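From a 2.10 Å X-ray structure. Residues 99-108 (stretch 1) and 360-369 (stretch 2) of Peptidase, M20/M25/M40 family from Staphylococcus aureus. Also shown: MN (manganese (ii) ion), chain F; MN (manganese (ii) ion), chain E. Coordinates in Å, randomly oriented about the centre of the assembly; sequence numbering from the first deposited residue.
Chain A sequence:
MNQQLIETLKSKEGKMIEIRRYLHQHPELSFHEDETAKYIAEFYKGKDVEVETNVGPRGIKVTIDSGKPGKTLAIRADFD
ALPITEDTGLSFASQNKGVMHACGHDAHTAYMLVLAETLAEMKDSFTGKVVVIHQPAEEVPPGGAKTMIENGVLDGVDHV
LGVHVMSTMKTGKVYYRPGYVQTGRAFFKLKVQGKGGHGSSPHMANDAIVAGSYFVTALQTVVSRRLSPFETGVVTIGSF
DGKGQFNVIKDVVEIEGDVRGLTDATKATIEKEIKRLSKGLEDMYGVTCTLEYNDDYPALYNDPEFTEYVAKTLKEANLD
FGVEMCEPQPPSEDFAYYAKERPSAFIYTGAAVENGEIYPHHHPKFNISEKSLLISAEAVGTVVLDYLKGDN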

ATOM      1  N   VAL A  99      34.646  20.766  -8.253  1.00 59.79           N
ATOM      2  CA  VAL A  99      34.021  20.852  -9.575  1.00 55.71           C
ATOM      3  C   VAL A  99      34.835  20.116 -10.645  1.00 54.04           C
ATOM      4  O   VAL A  99      36.063  20.055 -10.561  1.00 55.79           O
ATOM      5  CB  VAL A  99      33.565  22.318  -9.961  1.00 55.13           C
ATOM      6  CG1 VAL A  99      34.270  23.362  -9.134  1.00 58.62           C
ATOM      7  CG2 VAL A  99      33.699  22.606 -11.462  1.00 52.07           C
ATOM      8  N   MET A 100      34.117  19.533 -11.611  1.00 50.55           N
ATOM      9  CA  MET A 100      34.666  18.640 -12.636  1.00 48.96           C
ATOM     10  C   MET A 100      33.831  18.660 -13.923  1.00 45.32           C
ATOM     11  O   MET A 100      32.592  18.666 -13.863  1.00 43.59           O
ATOM     12  CB  MET A 100      34.690  17.204 -12.097  1.00 50.10           C
ATOM     13  CG  MET A 100      35.065  16.139 -13.122  1.00 49.03           C
ATOM     14  SD  MET A 100      34.778  14.456 -12.535  1.00 50.12           S
ATOM     15  CE  MET A 100      35.414  13.548 -13.944  1.00 49.01           C
ATOM     16  N   HIS A 101      34.502  18.645 -15.077  1.00 44.19           N
ATOM     17  CA  HIS A 101      33.819  18.414 -16.356  1.00 41.60           C
ATOM     18  C   HIS A 101      33.462  16.934 -16.519  1.00 41.25           C
ATOM     19  O   HIS A 101      34.135  16.200 -17.258  1.00 41.53           O
ATOM     20  CB  HIS A 101      34.650  18.902 -17.544  1.00 40.93           C
ATOM     21  CG  HIS A 101      34.429  20.341 -17.887  1.00 40.72           C
ATOM     22  ND1 HIS A 101      33.226  20.817 -18.368  1.00 38.46           N
ATOM     23  CD2 HIS A 101      35.263  21.408 -17.829  1.00 41.42           C
ATOM     24  CE1 HIS A 101      33.326  22.117 -18.585  1.00 38.90           C
ATOM     25  NE2 HIS A 101      34.550  22.500 -18.263  1.00 41.33           N
ATOM     26  N   ALA A 102      32.399  16.519 -15.824  1.00 40.64           N
ATOM     27  CA  ALA A 102      31.979  15.125 -15.767  1.00 40.77           C
ATOM     28  C   ALA A 102      30.961  14.726 -16.845  1.00 38.59           C
ATOM     29  O   ALA A 102      30.374  13.641 -16.760  1.00 38.68           O
ATOM     30  CB  ALA A 102      31.431  14.797 -14.360  1.00 42.12           C
ATOM     31  N   CYS A 103      30.758  15.590 -17.844  1.00 36.57           N
ATOM     32  CA  CYS A 103      29.794  15.331 -18.934  1.00 34.96           C
ATOM     33  C   CYS A 103      30.381  15.592 -20.331  1.00 33.89           C
ATOM     34  O   CYS A 103      29.661  15.549 -21.333  1.00 33.00           O
ATOM     35  CB  CYS A 103      28.513  16.154 -18.737  1.00 33.59           C
ATOM     36  SG  CYS A 103      27.000  15.399 -19.405  1.00 33.96           S
ATOM     37  N   GLY A 104      31.683  15.871 -20.389  1.00 34.60           N
ATOM     38  CA  GLY A 104      32.397  16.018 -21.655  1.00 33.72           C
ATOM     39  C   GLY A 104      32.185  17.360 -22.326  1.00 32.38           C
ATOM     40  O   GLY A 104      32.466  17.510 -23.515  1.00 31.64           O
ATOM     41  N   HIS A 105      31.697  18.339 -21.565  1.00 31.95           N
ATOM     42  CA  HIS A 105      31.463  19.692 -22.082  1.00 31.25           C
ATOM     43  C   HIS A 105      32.776  20.386 -22.468  1.00 31.71           C
ATOM     44  O   HIS A 105      32.802  21.212 -23.375  1.00 31.16           O
ATOM     45  CB  HIS A 105      30.695  20.541 -21.064  1.00 31.37           C
ATOM     46  CG  HIS A 105      29.279  20.104 -20.841  1.00 31.47           C
ATOM     47  ND1 HIS A 105      28.379  20.855 -20.114  1.00 31.92           N
ATOM     48  CD2 HIS A 105      28.605  19.000 -21.246  1.00 30.08           C
ATOM     49  CE1 HIS A 105      27.216  20.235 -20.081  1.00 31.02           C
ATOM     50  NE2 HIS A 105      27.327  19.107 -20.756  1.00 31.27           N
ATOM     51  N   ASP A 106      33.859  20.047 -21.772  1.00 33.20           N
ATOM     52  CA  ASP A 106      35.196  20.491 -22.165  1.00 33.91           C
ATOM     53  C   ASP A 106      35.551  19.955 -23.558  1.00 32.89           C
ATOM     54  O   ASP A 106      36.100  20.691 -24.389  1.00 31.90           O
ATOM     55  CB  ASP A 106      36.243  20.053 -21.135  1.00 36.45           C
ATOM     56  CG  ASP A 106      36.225  18.549 -20.874  1.00 37.12           C
ATOM     57  OD1 ASP A 106      35.146  17.915 -20.967  1.00 36.12           O
ATOM     58  OD2 ASP A 106      37.303  18.002 -20.582  1.00 37.64           O
ATOM     59  N   ALA A 107      35.216  18.688 -23.809  1.00 31.90           N
ATOM     60  CA  ALA A 107      35.449  18.080 -25.117  1.00 31.32           C
ATOM     61  C   ALA A 107      34.537  18.672 -26.188  1.00 29.60           C
ATOM     62  O   ALA A 107      34.976  18.897 -27.308  1.00 30.16           O
ATOM     63  CB  ALA A 107      35.289  16.576 -25.052  1.00 32.08           C
ATOM     64  N   HIS A 108      33.279  18.949 -25.850  1.00 28.25           N
ATOM     65  CA  HIS A 108      32.401  19.633 -26.791  1.00 26.84           C
ATOM     66  C   HIS A 108      32.962  21.003 -27.212  1.00 26.82           C
ATOM     67  O   HIS A 108      32.964  21.345 -28.393  1.00 25.53           O
ATOM     68  CB  HIS A 108      30.991  19.786 -26.235  1.00 26.01           C
ATOM     69  CG  HIS A 108      30.343  18.486 -25.864  1.00 25.98           C
ATOM     70  ND1 HIS A 108      29.336  18.403 -24.929  1.00 24.99           N
ATOM     71  CD2 HIS A 108      30.569  17.219 -26.288  1.00 25.62           C
ATOM     72  CE1 HIS A 108      28.961  17.143 -24.798  1.00 24.92           C
ATOM     73  NE2 HIS A 108      29.699  16.403 -25.605  1.00 25.72           N
TER
HETATM   74 MN    MN F 402      26.108  17.198 -21.053  1.00 35.56          MN
HETATM   75 MN    MN E 401      25.332  16.321 -17.884  1.00 55.48          MN
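Stretch 2, residues 360-369: PHHHPKFNIS

Stretch 1 runs as an irregular loop from Val99 to Gly104 and then enters a helix at His105; Gly104 occupies the N-cap position, and the first helical turn is marked by the hydrogen bond from His108 N to Gly104 O (2.9 Å). Stretch 2 contains no regular helix or strand. It is folded by two successive turns, a type II turn from Pro360 to His363 and a type I turn from His363 to Phe366, the latter closed by a hydrogen bond from Phe366 N to His363 O (3.0 Å). His362, with phi/psi of 74/-7°, takes the left-handed position of the type II turn. After Phe366 the chain becomes extended through Asn367 and Ile368.

The backbones come nearest where Ala102 CA lies 4.8 Å from His362 CA and Cys103 CA lies 5.2 Å from His361 CA. Through this pairing the two chains run in opposite senses, but the turns then fold stretch 2 back, so that Ile368 CA lies 7.6 Å from Gly104 CA. One hydrogen bond joins the stretches: His362 N donates to Ala102 O at 2.8 Å and is nearly linear at 173°, fixing the type II turn against the loop.

The same carbonyl faces the ring of Phe366. Ala102 O lies over one ring face, 3.3 Å from Phe366 CG, and the backbone of stretch 1 continues along the ring, with Gly104 N 3.5 Å from Phe366 CE2 and Cys103 C 3.8 Å from Phe366 CZ. Phe366 thus packs chiefly against main chain. An ideal CB at Gly104 would lie 3.8 Å from Phe366 CZ, within contact distance, and the positive phi of 79° by itself favours glycine.

On the N-terminal side of this contact, the CA-to-CB bond of Met100 points toward stretch 2, and its all-t side chain places CE 3.6 Å from Pro364 O and 4.1 Å from Phe366 CB. Farther along, Ala107 CB on the helix meets Ile368 CD1 at 3.6 Å, a small apolar contact.

The CA-to-CB bond of Cys103 points away from stretch 2 overall, though CB still touches it, and SG lies at the edges of two imidazole rings, 3.5 Å from His361 CD2 and 4.2 Å from His362 NE2. This sulfur bridges the two manganese ions, at 2.6 Å from Cys103 SG to MN of chain F and 2.4 Å from Cys103 SG to MN of chain E. His105 NE2 binds MN of chain F at 2.3 Å and His362 NE2 binds MN of chain E at 2.5 Å, so the chain E ion provides a second link between the stretches.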

ATOM      1  N   PRO A 360      29.772   6.006 -16.335  1.00 57.78           N
ATOM      2  CA  PRO A 360      28.757   6.880 -16.927  1.00 53.79           C
ATOM      3  C   PRO A 360      29.009   8.359 -16.621  1.00 52.43           C
ATOM      4  O   PRO A 360      29.891   8.686 -15.817  1.00 54.45           O
ATOM      5  CB  PRO A 360      27.465   6.415 -16.244  1.00 53.22           C
ATOM      6  CG  PRO A 360      27.904   5.954 -14.901  1.00 56.55           C
ATOM      7  CD  PRO A 360      29.284   5.359 -15.100  1.00 59.97           C
ATOM      8  N   HIS A 361      28.223   9.229 -17.252  1.00 49.17           N
ATOM      9  CA  HIS A 361      28.287  10.680 -17.033  1.00 48.16           C
ATOM     10  C   HIS A 361      27.930  11.090 -15.606  1.00 49.16           C
ATOM     11  O   HIS A 361      27.121  10.428 -14.941  1.00 49.39           O
ATOM     12  CB  HIS A 361      27.375  11.403 -18.027  1.00 45.21           C
ATOM     13  CG  HIS A 361      27.851  11.326 -19.443  1.00 45.71           C
ATOM     14  ND1 HIS A 361      27.959  10.134 -20.128  1.00 48.07           N
ATOM     15  CD2 HIS A 361      28.244  12.293 -20.305  1.00 45.70           C
ATOM     16  CE1 HIS A 361      28.405  10.370 -21.349  1.00 47.16           C
ATOM     17  NE2 HIS A 361      28.588  11.672 -21.481  1.00 46.16           N
ATOM     18  N   HIS A 362      28.540  12.188 -15.156  1.00 49.68           N
ATOM     19  CA  HIS A 362      28.376  12.720 -13.790  1.00 51.57           C
ATOM     20  C   HIS A 362      29.092  11.921 -12.683  1.00 55.11           C
ATOM     21  O   HIS A 362      29.134  12.358 -11.537  1.00 57.70           O
ATOM     22  CB  HIS A 362      26.894  12.832 -13.402  1.00 49.90           C
ATOM     23  CG  HIS A 362      26.152  13.895 -14.148  1.00 47.21           C
ATOM     24  ND1 HIS A 362      25.328  14.803 -13.523  1.00 47.33           N
ATOM     25  CD2 HIS A 362      26.111  14.198 -15.469  1.00 45.02           C
ATOM     26  CE1 HIS A 362      24.800  15.611 -14.424  1.00 44.95           C
ATOM     27  NE2 HIS A 362      25.263  15.269 -15.612  1.00 43.54           N
ATOM     28  N   HIS A 363      29.653  10.766 -13.028  1.00 55.98           N
ATOM     29  CA  HIS A 363      30.445   9.955 -12.087  1.00 59.77           C
ATOM     30  C   HIS A 363      31.847  10.568 -11.887  1.00 62.04           C
ATOM     31  O   HIS A 363      32.431  11.076 -12.844  1.00 60.66           O
ATOM     32  CB  HIS A 363      30.543   8.523 -12.630  1.00 60.33           C
ATOM     33  CG  HIS A 363      31.111   7.529 -11.664  1.00 65.35           C
ATOM     34  ND1 HIS A 363      30.326   6.648 -10.951  1.00 66.91           N
ATOM     35  CD2 HIS A 363      32.391   7.258 -11.315  1.00 69.25           C
ATOM     36  CE1 HIS A 363      31.096   5.886 -10.194  1.00 71.58           C
ATOM     37  NE2 HIS A 363      32.354   6.235 -10.399  1.00 73.27           N
ATOM     38  N   PRO A 364      32.384  10.539 -10.643  1.00 65.77           N
ATOM     39  CA  PRO A 364      33.733  11.059 -10.359  1.00 68.72           C
ATOM     40  C   PRO A 364      34.859  10.462 -11.209  1.00 69.51           C
ATOM     41  O   PRO A 364      35.919  11.086 -11.346  1.00 70.94           O
ATOM     42  CB  PRO A 364      33.952  10.682  -8.887  1.00 73.47           C
ATOM     43  CG  PRO A 364      32.591  10.664  -8.306  1.00 71.99           C
ATOM     44  CD  PRO A 364      31.675  10.173  -9.399  1.00 67.65           C
ATOM     45  N   LYS A 365      34.637   9.273 -11.766  1.00 68.90           N
ATOM     46  CA  LYS A 365      35.652   8.593 -12.574  1.00 70.54           C
ATOM     47  C   LYS A 365      35.398   8.695 -14.086  1.00 66.56           C
ATOM     48  O   LYS A 365      36.136   8.103 -14.883  1.00 67.79           O
ATOM     49  CB  LYS A 365      35.828   7.126 -12.134  1.00 74.34           C
ATOM     50  CG  LYS A 365      34.894   6.128 -12.816  1.00 72.18           C
ATOM     51  CD  LYS A 365      35.583   4.794 -13.074  1.00 75.98           C
ATOM     52  CE  LYS A 365      35.455   3.857 -11.895  1.00 79.10           C
ATOM     53  NZ  LYS A 365      36.080   2.552 -12.210  1.00 83.17           N
ATOM     54  N   PHE A 366      34.370   9.462 -14.462  1.00 62.16           N
ATOM     55  CA  PHE A 366      34.005   9.711 -15.863  1.00 58.22           C
ATOM     56  C   PHE A 366      35.224   9.984 -16.741  1.00 58.86           C
ATOM     57  O   PHE A 366      36.056  10.834 -16.408  1.00 60.27           O
ATOM     58  CB  PHE A 366      33.025  10.893 -15.933  1.00 54.66           C
ATOM     59  CG  PHE A 366      32.701  11.353 -17.330  1.00 51.54           C
ATOM     60  CD1 PHE A 366      31.685  10.744 -18.058  1.00 49.08           C
ATOM     61  CD2 PHE A 366      33.396  12.413 -17.908  1.00 50.83           C
ATOM     62  CE1 PHE A 366      31.373  11.173 -19.347  1.00 46.53           C
ATOM     63  CE2 PHE A 366      33.091  12.848 -19.197  1.00 48.38           C
ATOM     64  CZ  PHE A 366      32.074  12.224 -19.914  1.00 46.04           C
ATOM     65  N   ASN A 367      35.322   9.256 -17.853  1.00 58.18           N
ATOM     66  CA  ASN A 367      36.393   9.460 -18.837  1.00 58.89           C
ATOM     67  C   ASN A 367      35.965   9.041 -20.239  1.00 56.59           C
ATOM     68  O   ASN A 367      35.171   8.109 -20.410  1.00 56.03           O
ATOM     69  CB  ASN A 367      37.675   8.718 -18.432  1.00 63.67           C
ATOM     70  CG  ASN A 367      38.941   9.329 -19.043  1.00 65.55           C
ATOM     71  OD1 ASN A 367      38.897  10.073 -20.030  1.00 62.65           O
ATOM     72  ND2 ASN A 367      40.082   9.008 -18.448  1.00 71.04           N
ATOM     73  N   ILE A 368      36.503   9.740 -21.234  1.00 55.16           N
ATOM     74  CA  ILE A 368      36.190   9.486 -22.634  1.00 53.43           C
ATOM     75  C   ILE A 368      37.451   9.179 -23.462  1.00 55.66           C
ATOM     76  O   ILE A 368      38.556   9.594 -23.100  1.00 57.14           O
ATOM     77  CB  ILE A 368      35.434  10.690 -23.256  1.00 49.63           C
ATOM     78  CG1 ILE A 368      36.251  11.984 -23.091  1.00 50.59           C
ATOM     79  CG2 ILE A 368      34.040  10.823 -22.636  1.00 47.44           C
ATOM     80  CD1 ILE A 368      35.578  13.252 -23.604  1.00 47.96           C
ATOM     81  N   SER A 369      37.282   8.449 -24.538  1.00 55.66           N
ATOM     82  CA  SER A 369      38.297   8.331 -25.518  1.00 57.42           C
ATOM     83  C   SER A 369      38.433   9.666 -26.225  1.00 54.70           C
ATOM     84  O   SER A 369      37.465  10.210 -26.695  1.00 51.29           O
ATOM     85  CB  SER A 369      37.910   7.293 -26.514  1.00 57.76           C
ATOM     86  OG  SER A 369      38.465   7.657 -27.734  1.00 57.68           O
TER
HETATM   87  O   HOH W   1      24.117  17.519 -19.616  1.00 31.85           O
HETATM   88  O   HOH W   2      25.075  18.586 -22.504  1.00 36.08           O